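Side-chain contacts in putative periplasmic protein (Wolinella succinogenes, PDB 3KN3), which probably serves as the periplasmic substrate-binding component of an ABC-type tungstate transporter and is able to bind glutathione: residues N45-G50 with L67-K72; G75-P80 with A216-A221; V115-R120 with E132-A137; T171-F176 with V192-N197. All blocks are in the same frame, centred on the assembly; numbering follows the deposited sequence.

Contact 1 (N45-G50 with L67-K72); sequences NALKLG and LEYVEK
L47 and Y69 carry this helix-to-helix contact, with G50 fitted against the end of the tyrosine. The tight part is the phenol. Y69 sets CG anti to its backbone N (chi1 -158°), which directs the ring from its helix to L47. CD2 of L47 stands almost on the normal through the ring centre, 3.8 Å from the centroid of the Y69 ring, a clear CH-pi contact. Beside it, CB of L47 presses on the ring margin, 3.5 Å from CE1 of Y69. At the far end Y69 OH donates a 2.8 Å hydrogen bond to L47 O; the hydroxyl sits in the carbonyl plane, where a lone pair of L47 O points. One residue thus takes the ring by its methyl and the hydroxyl by its backbone, which fixes both the tilt and the reach of the phenol. CA of G50 comes within 3.3 Å of Y69 OH; a CB at this position would run into the hydroxyl. The outer sides of the two helices face solvent: K48, E68 and E71 are exposed and take no part. Helices 43-51 and 63-72 lie side by side against the sheet, L47 and Y69 both resting on V58 of strand 57-60, while Y69 also reaches M206 of strand 202-208.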
loop_
_atom_site.group_PDB
_atom_site.type_symbol
_atom_site.label_atom_id
_atom_site.label_comp_id
_atom_site.label_asym_id
_atom_site.label_seq_id
_atom_site.Cartn_x
_atom_site.Cartn_y
_atom_site.Cartn_z
ATOM N N ASN A 45 -16.489 0.741 -5.558
ATOM C CA ASN A 45 -17.422 -0.386 -5.458
ATOM C C ASN A 45 -17.228 -1.240 -4.192
ATOM O O ASN A 45 -18.197 -1.766 -3.652
ATOM C CB ASN A 45 -17.360 -1.253 -6.721
ATOM C CG ASN A 45 -18.072 -0.610 -7.911
ATOM O OD1 ASN A 45 -17.724 -0.867 -9.057
ATOM N ND2 ASN A 45 -19.080 0.220 -7.637
ATOM N N ALA A 46 -15.984 -1.371 -3.725
ATOM C CA ALA A 46 -15.720 -2.089 -2.481
ATOM C C ALA A 46 -16.409 -1.359 -1.337
ATOM O O ALA A 46 -17.109 -1.974 -0.531
ATOM C CB ALA A 46 -14.227 -2.232 -2.214
ATOM N N LEU A 47 -16.234 -0.040 -1.289
ATOM C CA LEU A 47 -16.906 0.761 -0.272
ATOM C C LEU A 47 -18.420 0.746 -0.450
ATOM O O LEU A 47 -19.164 0.622 0.531
ATOM C CB LEU A 47 -16.382 2.187 -0.268
ATOM C CG LEU A 47 -14.871 2.243 -0.033
ATOM C CD1 LEU A 47 -14.402 3.663 -0.214
ATOM C CD2 LEU A 47 -14.481 1.707 1.367
ATOM N N LYS A 48 -18.872 0.848 -1.697
ATOM C CA LYS A 48 -20.302 0.859 -1.972
ATOM C C LYS A 48 -20.940 -0.445 -1.466
ATOM O O LYS A 48 -22.086 -0.452 -1.037
ATOM C CB LYS A 48 -20.586 1.124 -3.457
ATOM C CG LYS A 48 -21.978 1.680 -3.740
ATOM C CD LYS A 48 -22.086 2.277 -5.145
ATOM C CE LYS A 48 -21.859 1.227 -6.244
ATOM N NZ LYS A 48 -22.130 1.732 -7.634
ATOM N N LEU A 49 -20.169 -1.527 -1.461
ATOM C CA LEU A 49 -20.692 -2.818 -1.029
ATOM C C LEU A 49 -20.982 -2.796 0.468
ATOM O O LEU A 49 -21.983 -3.354 0.928
ATOM C CB LEU A 49 -19.742 -3.960 -1.395
ATOM C CG LEU A 49 -19.855 -4.489 -2.827
ATOM C CD1 LEU A 49 -18.667 -5.368 -3.201
ATOM C CD2 LEU A 49 -21.147 -5.275 -2.956
ATOM N N GLY A 50 -20.114 -2.128 1.214
ATOM C CA GLY A 50 -20.344 -1.925 2.624
ATOM C C GLY A 50 -21.471 -0.935 2.858
ATOM O O GLY A 50 -22.228 -1.046 3.821
ATOM N N LEU A 67 -11.234 7.667 5.261
ATOM C CA LEU A 67 -11.603 8.639 6.286
ATOM C C LEU A 67 -12.988 9.256 6.038
ATOM O O LEU A 67 -13.778 9.407 6.963
ATOM C CB LEU A 67 -10.515 9.705 6.426
ATOM C CG LEU A 67 -9.117 9.137 6.714
ATOM C CD1 LEU A 67 -8.296 10.116 7.547
ATOM C CD2 LEU A 67 -9.174 7.776 7.417
ATOM N N GLU A 68 -13.270 9.596 4.785
ATOM C CA GLU A 68 -14.610 9.998 4.366
ATOM C C GLU A 68 -15.624 8.980 4.835
ATOM O O GLU A 68 -16.655 9.318 5.421
ATOM C CB GLU A 68 -14.683 10.010 2.845
ATOM C CG GLU A 68 -13.722 10.934 2.190
ATOM C CD GLU A 68 -14.399 12.205 1.789
ATOM O OE1 GLU A 68 -13.689 13.145 1.371
ATOM O OE2 GLU A 68 -15.647 12.255 1.898
ATOM N N TYR A 69 -15.315 7.725 4.522
ATOM C CA TYR A 69 -16.173 6.592 4.793
ATOM C C TYR A 69 -16.579 6.551 6.259
ATOM O O TYR A 69 -17.766 6.510 6.574
ATOM C CB TYR A 69 -15.426 5.313 4.428
ATOM C CG TYR A 69 -16.291 4.111 4.139
ATOM C CD1 TYR A 69 -17.146 4.099 3.047
ATOM C CD2 TYR A 69 -16.218 2.968 4.934
ATOM C CE1 TYR A 69 -17.916 3.001 2.758
ATOM C CE2 TYR A 69 -16.982 1.869 4.662
ATOM C CZ TYR A 69 -17.836 1.886 3.568
ATOM O OH TYR A 69 -18.608 0.789 3.274
ATOM N N VAL A 70 -15.587 6.561 7.147
ATOM C CA VAL A 70 -15.826 6.561 8.593
ATOM C C VAL A 70 -16.713 7.724 8.989
ATOM O O VAL A 70 -17.708 7.578 9.698
ATOM C CB VAL A 70 -14.508 6.725 9.353
ATOM C CG1 VAL A 70 -14.760 6.764 10.860
ATOM C CG2 VAL A 70 -13.552 5.624 8.973
ATOM N N GLU A 71 -16.317 8.892 8.517
ATOM C CA GLU A 71 -17.063 10.120 8.708
ATOM C C GLU A 71 -18.548 10.022 8.339
ATOM O O GLU A 71 -19.418 10.372 9.142
ATOM C CB GLU A 71 -16.413 11.200 7.866
ATOM C CG GLU A 71 -17.052 12.525 8.012
ATOM C CD GLU A 71 -16.025 13.572 8.285
ATOM O OE1 GLU A 71 -16.395 14.609 8.865
ATOM O OE2 GLU A 71 -14.846 13.339 7.940
ATOM N N LYS A 72 -18.819 9.565 7.113
ATOM C CA LYS A 72 -20.178 9.437 6.587
ATOM C C LYS A 72 -21.017 8.488 7.446
ATOM O O LYS A 72 -22.248 8.515 7.400
ATOM C CB LYS A 72 -20.135 8.917 5.140
ATOM C CG LYS A 72 -20.733 9.847 4.068
ATOM C CD LYS A 72 -19.667 10.705 3.381
ATOM C CE LYS A 72 -19.123 10.048 2.123
ATOM N NZ LYS A 72 -20.156 9.982 1.056
#

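Contact 2 (G75-P80 with A216-A221); sequences GIDRTP and ADYKGA. With ACY (acetic acid), chain F.
Y218, the sole residue of 216-221 to touch 75-80, meets I76 and D77 with the outer end of its ring. Ahead of it, A216 rests on V208 of strand 202-208. D217 then takes the N-cap position of helix 218-229: its OD1 accepts from G220 N at 2.8 Å, the donor standing well above the carboxylate plane, while its own N is held by D56. At Y218 the side chain leaves the helix with CG anti to the backbone N (chi1 172°), which throws the phenol across to the corner of the other segment. There Y218 OH donates to D77 OD1 at 2.9 Å, using the syn lone pair of that oxygen, with D77 OD1 near the plane of the ring, at its edge. CD1 of I76 approaches obliquely, 3.6 Å from CE1 of Y218, so one polar and one apolar neighbour share the same end of the phenol. With a phenylalanine in place of Y218 the I76 packing could remain, but OD1 of D77 would probably be left without this donor. Further on, A221 N bonds to D217 O at 3.0 Å. Across the contact, the turn at D77 is held by T79 OG1, 2.7 Å from D77 O, and R78 beyond it forms a salt bridge with E66 and gives a hydrogen bond from NH1 to an acetic acid molecule, probably from the crystallisation liquor. Away from the glutathione site, this Asp-capped helix start is tied by a tyrosine to the corner between strands 75-76 and 78-82, both paired with strand 202-208, within a periplasmic-binding-protein fold.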
loop_
_atom_site.group_PDB
_atom_site.type_symbol
_atom_site.label_atom_id
_atom_site.label_comp_id
_atom_site.label_asym_id
_atom_site.label_seq_id
_atom_site.Cartn_x
_atom_site.Cartn_y
_atom_site.Cartn_z
ATOM N N GLY A 75 -18.439 3.081 7.722
ATOM C CA GLY A 75 -17.567 2.119 8.367
ATOM C C GLY A 75 -17.153 2.551 9.759
ATOM O O GLY A 75 -17.106 3.743 10.061
ATOM N N ILE A 76 -16.861 1.577 10.611
ATOM C CA ILE A 76 -16.328 1.848 11.940
ATOM C C ILE A 76 -15.130 0.948 12.180
ATOM O O ILE A 76 -14.878 0.026 11.405
ATOM C CB ILE A 76 -17.360 1.573 13.028
ATOM C CG1 ILE A 76 -17.768 0.102 13.026
ATOM C CG2 ILE A 76 -18.591 2.458 12.851
ATOM C CD1 ILE A 76 -18.792 -0.240 14.117
ATOM N N ASP A 77 -14.382 1.239 13.240
ATOM C CA ASP A 77 -13.278 0.391 13.703
ATOM C C ASP A 77 -12.152 0.268 12.689
ATOM O O ASP A 77 -11.505 -0.775 12.575
ATOM C CB ASP A 77 -13.792 -0.988 14.115
ATOM C CG ASP A 77 -14.783 -0.917 15.262
ATOM O OD1 ASP A 77 -15.599 -1.851 15.411
ATOM O OD2 ASP A 77 -14.758 0.081 16.011
ATOM N N ARG A 78 -11.918 1.354 11.965
ATOM C CA ARG A 78 -10.833 1.426 10.992
ATOM C C ARG A 78 -9.524 0.932 11.622
ATOM O O ARG A 78 -9.114 1.403 12.675
ATOM C CB ARG A 78 -10.738 2.860 10.447
ATOM C CG ARG A 78 -9.353 3.348 10.100
ATOM C CD ARG A 78 -8.939 2.975 8.691
ATOM N NE ARG A 78 -8.493 4.144 7.939
ATOM C CZ ARG A 78 -7.245 4.603 7.938
ATOM N NH1 ARG A 78 -6.302 3.998 8.652
ATOM N NH2 ARG A 78 -6.943 5.671 7.220
ATOM N N THR A 79 -8.893 -0.037 10.971
ATOM C CA THR A 79 -7.785 -0.790 11.544
ATOM C C THR A 79 -6.734 -1.080 10.464
ATOM O O THR A 79 -6.989 -1.841 9.539
ATOM C CB THR A 79 -8.307 -2.138 12.124
ATOM O OG1 THR A 79 -9.158 -1.894 13.254
ATOM C CG2 THR A 79 -7.160 -3.073 12.517
ATOM N N PRO A 80 -5.543 -0.464 10.569
ATOM C CA PRO A 80 -4.524 -0.660 9.531
ATOM C C PRO A 80 -3.762 -1.976 9.631
ATOM O O PRO A 80 -3.461 -2.446 10.730
ATOM C CB PRO A 80 -3.562 0.506 9.763
ATOM C CG PRO A 80 -4.334 1.495 10.573
ATOM C CD PRO A 80 -5.198 0.655 11.457
ATOM N N ALA A 216 -25.740 -7.243 9.078
ATOM C CA ALA A 216 -24.324 -7.514 8.930
ATOM C C ALA A 216 -23.854 -8.317 10.146
ATOM O O ALA A 216 -24.333 -8.117 11.252
ATOM C CB ALA A 216 -23.552 -6.220 8.813
ATOM N N ASP A 217 -22.939 -9.244 9.931
ATOM C CA ASP A 217 -22.355 -9.992 11.030
ATOM C C ASP A 217 -21.279 -9.124 11.700
ATOM O O ASP A 217 -20.090 -9.273 11.443
ATOM C CB ASP A 217 -21.779 -11.323 10.513
ATOM C CG ASP A 217 -21.265 -12.205 11.626
ATOM O OD1 ASP A 217 -21.349 -11.770 12.788
ATOM O OD2 ASP A 217 -20.784 -13.328 11.345
ATOM N N TYR A 218 -21.701 -8.200 12.551
ATOM C CA TYR A 218 -20.745 -7.290 13.165
ATOM C C TYR A 218 -19.880 -8.024 14.185
ATOM O O TYR A 218 -18.705 -7.679 14.381
ATOM C CB TYR A 218 -21.435 -6.101 13.818
ATOM C CG TYR A 218 -20.470 -5.260 14.626
ATOM C CD1 TYR A 218 -19.442 -4.557 14.010
ATOM C CD2 TYR A 218 -20.579 -5.181 16.013
ATOM C CE1 TYR A 218 -18.553 -3.797 14.755
ATOM C CE2 TYR A 218 -19.700 -4.420 16.764
ATOM C CZ TYR A 218 -18.690 -3.735 16.140
ATOM O OH TYR A 218 -17.816 -2.990 16.903
ATOM N N LYS A 219 -20.464 -9.036 14.824
ATOM C CA LYS A 219 -19.700 -9.903 15.697
ATOM C C LYS A 219 -18.530 -10.517 14.948
ATOM O O LYS A 219 -17.378 -10.395 15.376
ATOM C CB LYS A 219 -20.594 -10.980 16.301
ATOM C CG LYS A 219 -21.387 -10.450 17.477
ATOM C CD LYS A 219 -22.304 -11.495 18.086
ATOM C CE LYS A 219 -23.036 -10.925 19.316
ATOM N NZ LYS A 219 -23.870 -11.982 19.936
ATOM N N GLY A 220 -18.829 -11.147 13.813
ATOM C CA GLY A 220 -17.805 -11.737 12.983
ATOM C C GLY A 220 -16.763 -10.705 12.586
ATOM O O GLY A 220 -15.572 -10.992 12.579
ATOM N N ALA A 221 -17.213 -9.498 12.262
ATOM C CA ALA A 221 -16.302 -8.430 11.866
ATOM C C ALA A 221 -15.356 -8.030 13.002
ATOM O O ALA A 221 -14.133 -7.946 12.820
ATOM C CB ALA A 221 -17.094 -7.216 11.359
HETATM C C ACY F . -2.640 4.880 9.143
HETATM O O ACY F . -1.930 4.588 10.138
HETATM O OXT ACY F . -3.601 5.682 9.179
HETATM C CH3 ACY F . -2.336 4.235 7.822
#

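Contact 3 (V115-R120 with E132-A137); sequences VKFVSR and EVWKEA
F117 offers the face of its ring to the indole edge of W134, a T-shaped pair with planes at 90° and the phenyl centroid 5.0 Å from that of the five-membered ring. From CB, which only carries the ring across, the phenyl starts at CG, 3.8 Å from CZ2 of W134. The two CD atoms and CE1 also look to CZ2, which stands over the middle of the face, 3.7 Å above the F117 ring plane. Farther out the partner changes: CE2 of F117 lies 3.6 Å from NE1 of W134, and the tip, CZ, is 3.8 Å from that same nitrogen. The ring gets there because CG is anti to the backbone N (chi1 -174°), which turns it from strand 117-119 toward helix 125-138. Strand and helix are the first two elements of a beta-alpha-beta unit completed by the parallel strand 148-150, and the aromatic pair fills the space between helix and sheet. A leucine in place of F117 would probably take away the flat face and leave the NE1-CZ2 edge of the indole without its cover. W134 has further ring company: Y148 meets it edge-to-face, and F107 of helix 103-113 also lies against it. Down the strand from F117, S119 OG bonds to E130 of the same helix, and R120 belongs to the glutathione site.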
loop_
_atom_site.group_PDB
_atom_site.type_symbol
_atom_site.label_atom_id
_atom_site.label_comp_id
_atom_site.label_asym_id
_atom_site.label_seq_id
_atom_site.Cartn_x
_atom_site.Cartn_y
_atom_site.Cartn_z
ATOM N N VAL A 115 19.098 15.106 -9.129
ATOM C CA VAL A 115 19.135 13.782 -9.744
ATOM C C VAL A 115 17.763 13.429 -10.332
ATOM O O VAL A 115 16.718 13.865 -9.844
ATOM C CB VAL A 115 19.588 12.674 -8.769
ATOM C CG1 VAL A 115 20.793 13.138 -7.968
ATOM C CG2 VAL A 115 18.470 12.319 -7.853
ATOM N N LYS A 116 17.775 12.649 -11.395
ATOM C CA LYS A 116 16.543 12.333 -12.085
ATOM C C LYS A 116 15.636 11.513 -11.179
ATOM O O LYS A 116 16.042 10.502 -10.619
ATOM C CB LYS A 116 16.829 11.595 -13.400
ATOM C CG LYS A 116 15.596 11.186 -14.169
ATOM C CD LYS A 116 14.936 12.363 -14.898
ATOM C CE LYS A 116 15.880 13.111 -15.849
ATOM N NZ LYS A 116 16.522 12.272 -16.909
ATOM N N PHE A 117 14.402 11.972 -11.037
ATOM C CA PHE A 117 13.409 11.231 -10.308
ATOM C C PHE A 117 12.149 11.054 -11.148
ATOM O O PHE A 117 11.550 12.026 -11.600
ATOM C CB PHE A 117 13.067 11.921 -8.987
ATOM C CG PHE A 117 12.139 11.120 -8.140
ATOM C CD1 PHE A 117 12.629 10.296 -7.150
ATOM C CD2 PHE A 117 10.772 11.131 -8.384
ATOM C CE1 PHE A 117 11.768 9.533 -6.383
ATOM C CE2 PHE A 117 9.914 10.368 -7.625
ATOM C CZ PHE A 117 10.417 9.565 -6.626
ATOM N N VAL A 118 11.732 9.807 -11.318
ATOM C CA VAL A 118 10.569 9.492 -12.131
ATOM C C VAL A 118 9.314 9.201 -11.312
ATOM O O VAL A 118 9.261 8.251 -10.546
ATOM C CB VAL A 118 10.847 8.294 -13.049
ATOM C CG1 VAL A 118 9.653 8.063 -13.994
ATOM C CG2 VAL A 118 12.152 8.517 -13.825
ATOM N N SER A 119 8.294 10.017 -11.512
ATOM C CA SER A 119 7.024 9.838 -10.834
ATOM C C SER A 119 6.049 9.059 -11.728
ATOM O O SER A 119 6.107 9.152 -12.966
ATOM C CB SER A 119 6.445 11.209 -10.479
ATOM O OG SER A 119 5.086 11.119 -10.112
ATOM N N ARG A 120 5.157 8.297 -11.097
ATOM C CA ARG A 120 4.101 7.594 -11.821
ATOM C C ARG A 120 3.291 8.590 -12.635
ATOM O O ARG A 120 2.900 8.299 -13.757
ATOM C CB ARG A 120 3.164 6.835 -10.860
ATOM C CG ARG A 120 3.733 5.548 -10.292
ATOM C CD ARG A 120 3.715 4.418 -11.292
ATOM N NE ARG A 120 2.353 4.039 -11.680
ATOM C CZ ARG A 120 1.618 3.120 -11.055
ATOM N NH1 ARG A 120 2.090 2.474 -9.995
ATOM N NH2 ARG A 120 0.400 2.843 -11.490
ATOM N N GLU A 132 2.795 12.398 -1.333
ATOM C CA GLU A 132 2.802 12.615 0.107
ATOM C C GLU A 132 4.229 12.646 0.656
ATOM O O GLU A 132 4.567 13.478 1.497
ATOM C CB GLU A 132 1.981 11.542 0.818
ATOM C CG GLU A 132 0.809 12.085 1.631
ATOM C CD GLU A 132 1.233 12.833 2.904
ATOM O OE1 GLU A 132 0.584 12.618 3.954
ATOM O OE2 GLU A 132 2.199 13.631 2.863
ATOM N N VAL A 133 5.073 11.743 0.176
ATOM C CA VAL A 133 6.447 11.702 0.656
ATOM C C VAL A 133 7.243 12.994 0.365
ATOM O O VAL A 133 7.984 13.460 1.243
ATOM C CB VAL A 133 7.181 10.464 0.124
ATOM C CG1 VAL A 133 8.627 10.448 0.608
ATOM C CG2 VAL A 133 6.437 9.186 0.551
ATOM N N TRP A 134 7.095 13.555 -0.848
ATOM C CA TRP A 134 7.764 14.816 -1.222
ATOM C C TRP A 134 7.263 15.968 -0.365
ATOM O O TRP A 134 8.024 16.822 0.054
ATOM C CB TRP A 134 7.558 15.174 -2.716
ATOM C CG TRP A 134 8.420 14.382 -3.629
ATOM C CD1 TRP A 134 8.035 13.346 -4.428
ATOM C CD2 TRP A 134 9.833 14.529 -3.819
ATOM N NE1 TRP A 134 9.118 12.837 -5.099
ATOM C CE2 TRP A 134 10.233 13.548 -4.746
ATOM C CE3 TRP A 134 10.794 15.398 -3.302
ATOM C CZ2 TRP A 134 11.550 13.413 -5.161
ATOM C CZ3 TRP A 134 12.095 15.263 -3.713
ATOM C CH2 TRP A 134 12.466 14.279 -4.631
ATOM N N LYS A 135 5.962 15.984 -0.136
ATOM C CA LYS A 135 5.334 16.986 0.708
ATOM C C LYS A 135 5.932 16.967 2.119
ATOM O O LYS A 135 6.309 18.010 2.648
ATOM C CB LYS A 135 3.831 16.719 0.760
ATOM C CG LYS A 135 2.978 17.912 1.070
ATOM C CD LYS A 135 1.687 17.814 0.274
ATOM C CE LYS A 135 1.101 16.398 0.324
ATOM N NZ LYS A 135 -0.094 16.250 -0.571
ATOM N N GLU A 136 6.031 15.774 2.709
ATOM C CA GLU A 136 6.639 15.615 4.030
ATOM C C GLU A 136 8.112 16.011 4.019
ATOM O O GLU A 136 8.621 16.566 4.989
ATOM C CB GLU A 136 6.507 14.174 4.534
ATOM C CG GLU A 136 5.085 13.715 4.848
ATOM C CD GLU A 136 5.038 12.327 5.505
ATOM O OE1 GLU A 136 5.924 12.026 6.341
ATOM O OE2 GLU A 136 4.110 11.540 5.192
ATOM N N ALA A 137 8.794 15.736 2.912
ATOM C CA ALA A 137 10.235 15.925 2.856
ATOM C C ALA A 137 10.640 17.358 2.542
ATOM O O ALA A 137 11.572 17.890 3.149
ATOM C CB ALA A 137 10.860 14.958 1.841
#

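Contact 4 (T171-F176 with V192-N197); sequences TDRGTF and VLEGDN
R173 leaves the start of its helix with CG anti to the backbone N (chi1 -176°), runs straight through chi2 and then bends at chi3 (-65°), which carries its guanidinium over to E194. E194 answers from the other segment with CG lodged between its backbone N and carbonyl carbon and the chain extended beyond. The two flat groups end nearly coplanar. NH2 of R173 donates to OE2 of E194 at 2.6 Å, with an N-H...O angle of 170°; the acceptor lies in the guanidinium plane and is met nearly along its C-O axis. This single charged bond is the whole polar contact and forms a salt bridge. A second carboxylate, D85, takes NE of R173, so NE and NH2 each have a carboxylate partner, and the positive charge is probably well offset although E194 itself is exposed. The helix end from which the arginine leaves is capped. D172, the N-cap, accepts from T175 N at 2.8 Å through OD2 and from T175 OG1 at 2.7 Å through OD1, while G174 N goes to N84. On the other side V192 and L193 both face I88, a classic beta bulge just before E194. Strands 168-172 and 190-193 flank strand 86-90 on its two sides in the sheet, antiparallel to it, and the salt bridge spans the strand between them at its V87, on which both R173 and E194 rest, just where strand 168-172 gives way to helix 173-182.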
loop_
_atom_site.group_PDB
_atom_site.type_symbol
_atom_site.label_atom_id
_atom_site.label_comp_id
_atom_site.label_asym_id
_atom_site.label_seq_id
_atom_site.Cartn_x
_atom_site.Cartn_y
_atom_site.Cartn_z
ATOM N N THR A 171 8.781 2.702 -5.619
ATOM C CA THR A 171 7.901 1.597 -5.968
ATOM C C THR A 171 7.585 0.750 -4.753
ATOM O O THR A 171 8.346 0.712 -3.788
ATOM C CB THR A 171 8.521 0.690 -7.041
ATOM O OG1 THR A 171 7.643 -0.409 -7.290
ATOM C CG2 THR A 171 9.863 0.145 -6.569
ATOM N N ASP A 172 6.446 0.075 -4.795
ATOM C CA ASP A 172 6.140 -0.903 -3.773
ATOM C C ASP A 172 7.126 -2.060 -3.925
ATOM O O ASP A 172 7.645 -2.318 -5.014
ATOM C CB ASP A 172 4.708 -1.400 -3.932
ATOM C CG ASP A 172 4.498 -2.117 -5.238
ATOM O OD1 ASP A 172 4.216 -1.445 -6.262
ATOM O OD2 ASP A 172 4.645 -3.355 -5.237
ATOM N N ARG A 173 7.384 -2.752 -2.826
ATOM C CA ARG A 173 8.373 -3.818 -2.811
ATOM C C ARG A 173 7.963 -4.987 -3.706
ATOM O O ARG A 173 8.798 -5.598 -4.365
ATOM C CB ARG A 173 8.595 -4.297 -1.377
ATOM C CG ARG A 173 9.676 -5.330 -1.248
ATOM C CD ARG A 173 9.866 -5.731 0.190
ATOM N NE ARG A 173 10.346 -4.629 1.023
ATOM C CZ ARG A 173 11.632 -4.399 1.267
ATOM N NH1 ARG A 173 12.555 -5.188 0.722
ATOM N NH2 ARG A 173 12.000 -3.385 2.051
ATOM N N GLY A 174 6.673 -5.294 -3.723
ATOM C CA GLY A 174 6.167 -6.394 -4.526
ATOM C C GLY A 174 6.518 -6.275 -5.999
ATOM O O GLY A 174 6.986 -7.236 -6.607
ATOM N N THR A 175 6.302 -5.098 -6.580
ATOM C CA THR A 175 6.592 -4.912 -7.995
ATOM C C THR A 175 8.083 -4.998 -8.245
ATOM O O THR A 175 8.513 -5.524 -9.271
ATOM C CB THR A 175 6.102 -3.564 -8.511
ATOM O OG1 THR A 175 4.767 -3.328 -8.051
ATOM C CG2 THR A 175 6.139 -3.539 -10.032
ATOM N N PHE A 176 8.879 -4.482 -7.315
ATOM C CA PHE A 176 10.324 -4.522 -7.502
ATOM C C PHE A 176 10.810 -5.958 -7.523
ATOM O O PHE A 176 11.709 -6.307 -8.290
ATOM C CB PHE A 176 11.077 -3.729 -6.429
ATOM C CG PHE A 176 12.573 -3.751 -6.610
ATOM C CD1 PHE A 176 13.150 -3.198 -7.744
ATOM C CD2 PHE A 176 13.396 -4.330 -5.658
ATOM C CE1 PHE A 176 14.520 -3.222 -7.928
ATOM C CE2 PHE A 176 14.769 -4.350 -5.828
ATOM C CZ PHE A 176 15.332 -3.798 -6.970
ATOM N N VAL A 192 17.704 1.314 -2.761
ATOM C CA VAL A 192 18.667 2.375 -2.549
ATOM C C VAL A 192 18.260 3.117 -1.281
ATOM O O VAL A 192 19.033 3.878 -0.715
ATOM C CB VAL A 192 18.687 3.297 -3.807
ATOM C CG1 VAL A 192 18.503 4.752 -3.455
ATOM C CG2 VAL A 192 19.947 3.054 -4.638
ATOM N N LEU A 193 17.042 2.851 -0.815
ATOM C CA LEU A 193 16.562 3.454 0.416
ATOM C C LEU A 193 15.275 2.781 0.908
ATOM O O LEU A 193 14.333 2.612 0.143
ATOM C CB LEU A 193 16.351 4.949 0.194
ATOM C CG LEU A 193 16.261 5.841 1.427
ATOM C CD1 LEU A 193 16.584 7.267 1.060
ATOM C CD2 LEU A 193 14.874 5.737 2.007
ATOM N N GLU A 194 15.238 2.403 2.187
ATOM C CA GLU A 194 14.098 1.678 2.748
ATOM C C GLU A 194 14.027 1.819 4.272
ATOM O O GLU A 194 14.990 2.218 4.904
ATOM C CB GLU A 194 14.184 0.195 2.362
ATOM C CG GLU A 194 15.457 -0.502 2.858
ATOM C CD GLU A 194 15.530 -1.996 2.499
ATOM O OE1 GLU A 194 16.647 -2.490 2.232
ATOM O OE2 GLU A 194 14.487 -2.682 2.485
ATOM N N GLY A 195 12.876 1.503 4.856
ATOM C CA GLY A 195 12.741 1.430 6.305
ATOM C C GLY A 195 12.151 2.647 6.988
ATOM O O GLY A 195 11.477 2.535 8.001
ATOM N N ASP A 196 12.418 3.823 6.444
ATOM C CA ASP A 196 11.849 5.048 6.984
ATOM C C ASP A 196 10.328 4.847 7.226
ATOM O O ASP A 196 9.642 4.237 6.407
ATOM C CB ASP A 196 12.155 6.189 6.007
ATOM C CG ASP A 196 12.104 7.561 6.657
ATOM O OD1 ASP A 196 11.085 7.876 7.320
ATOM O OD2 ASP A 196 13.076 8.336 6.492
ATOM N N ASN A 197 9.806 5.326 8.353
ATOM C CA ASN A 197 8.380 5.167 8.656
ATOM C C ASN A 197 7.448 5.757 7.613
ATOM O O ASN A 197 6.353 5.263 7.392
ATOM C CB ASN A 197 8.027 5.762 10.023
ATOM C CG ASN A 197 7.940 4.709 11.119
ATOM O OD1 ASN A 197 8.250 3.541 10.900
ATOM N ND2 ASN A 197 7.523 5.124 12.305
#

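In the fold
The four contacts fall into two pairs, one in each lobe of the fold. Contacts 1 and 2, with centres 12 Å apart, belong to the lobe built on the sheet that holds strands 57-60 and 202-208, and they touch where helix 63-72 runs into strand 75-76. Contacts 3 and 4, 13 Å apart, share the other sheet, where strands 117-119 and 168-172 are neighbours. Between pairs the centres lie 28 to 35 Å apart. Along the chain contact 1 closes first; contact 2 then opens, and contacts 3 and 4 follow before its second segment returns. The chain thus crosses to the second lobe and comes back, as in periplasmic binding proteins, and glutathione-site residues come from both lobes.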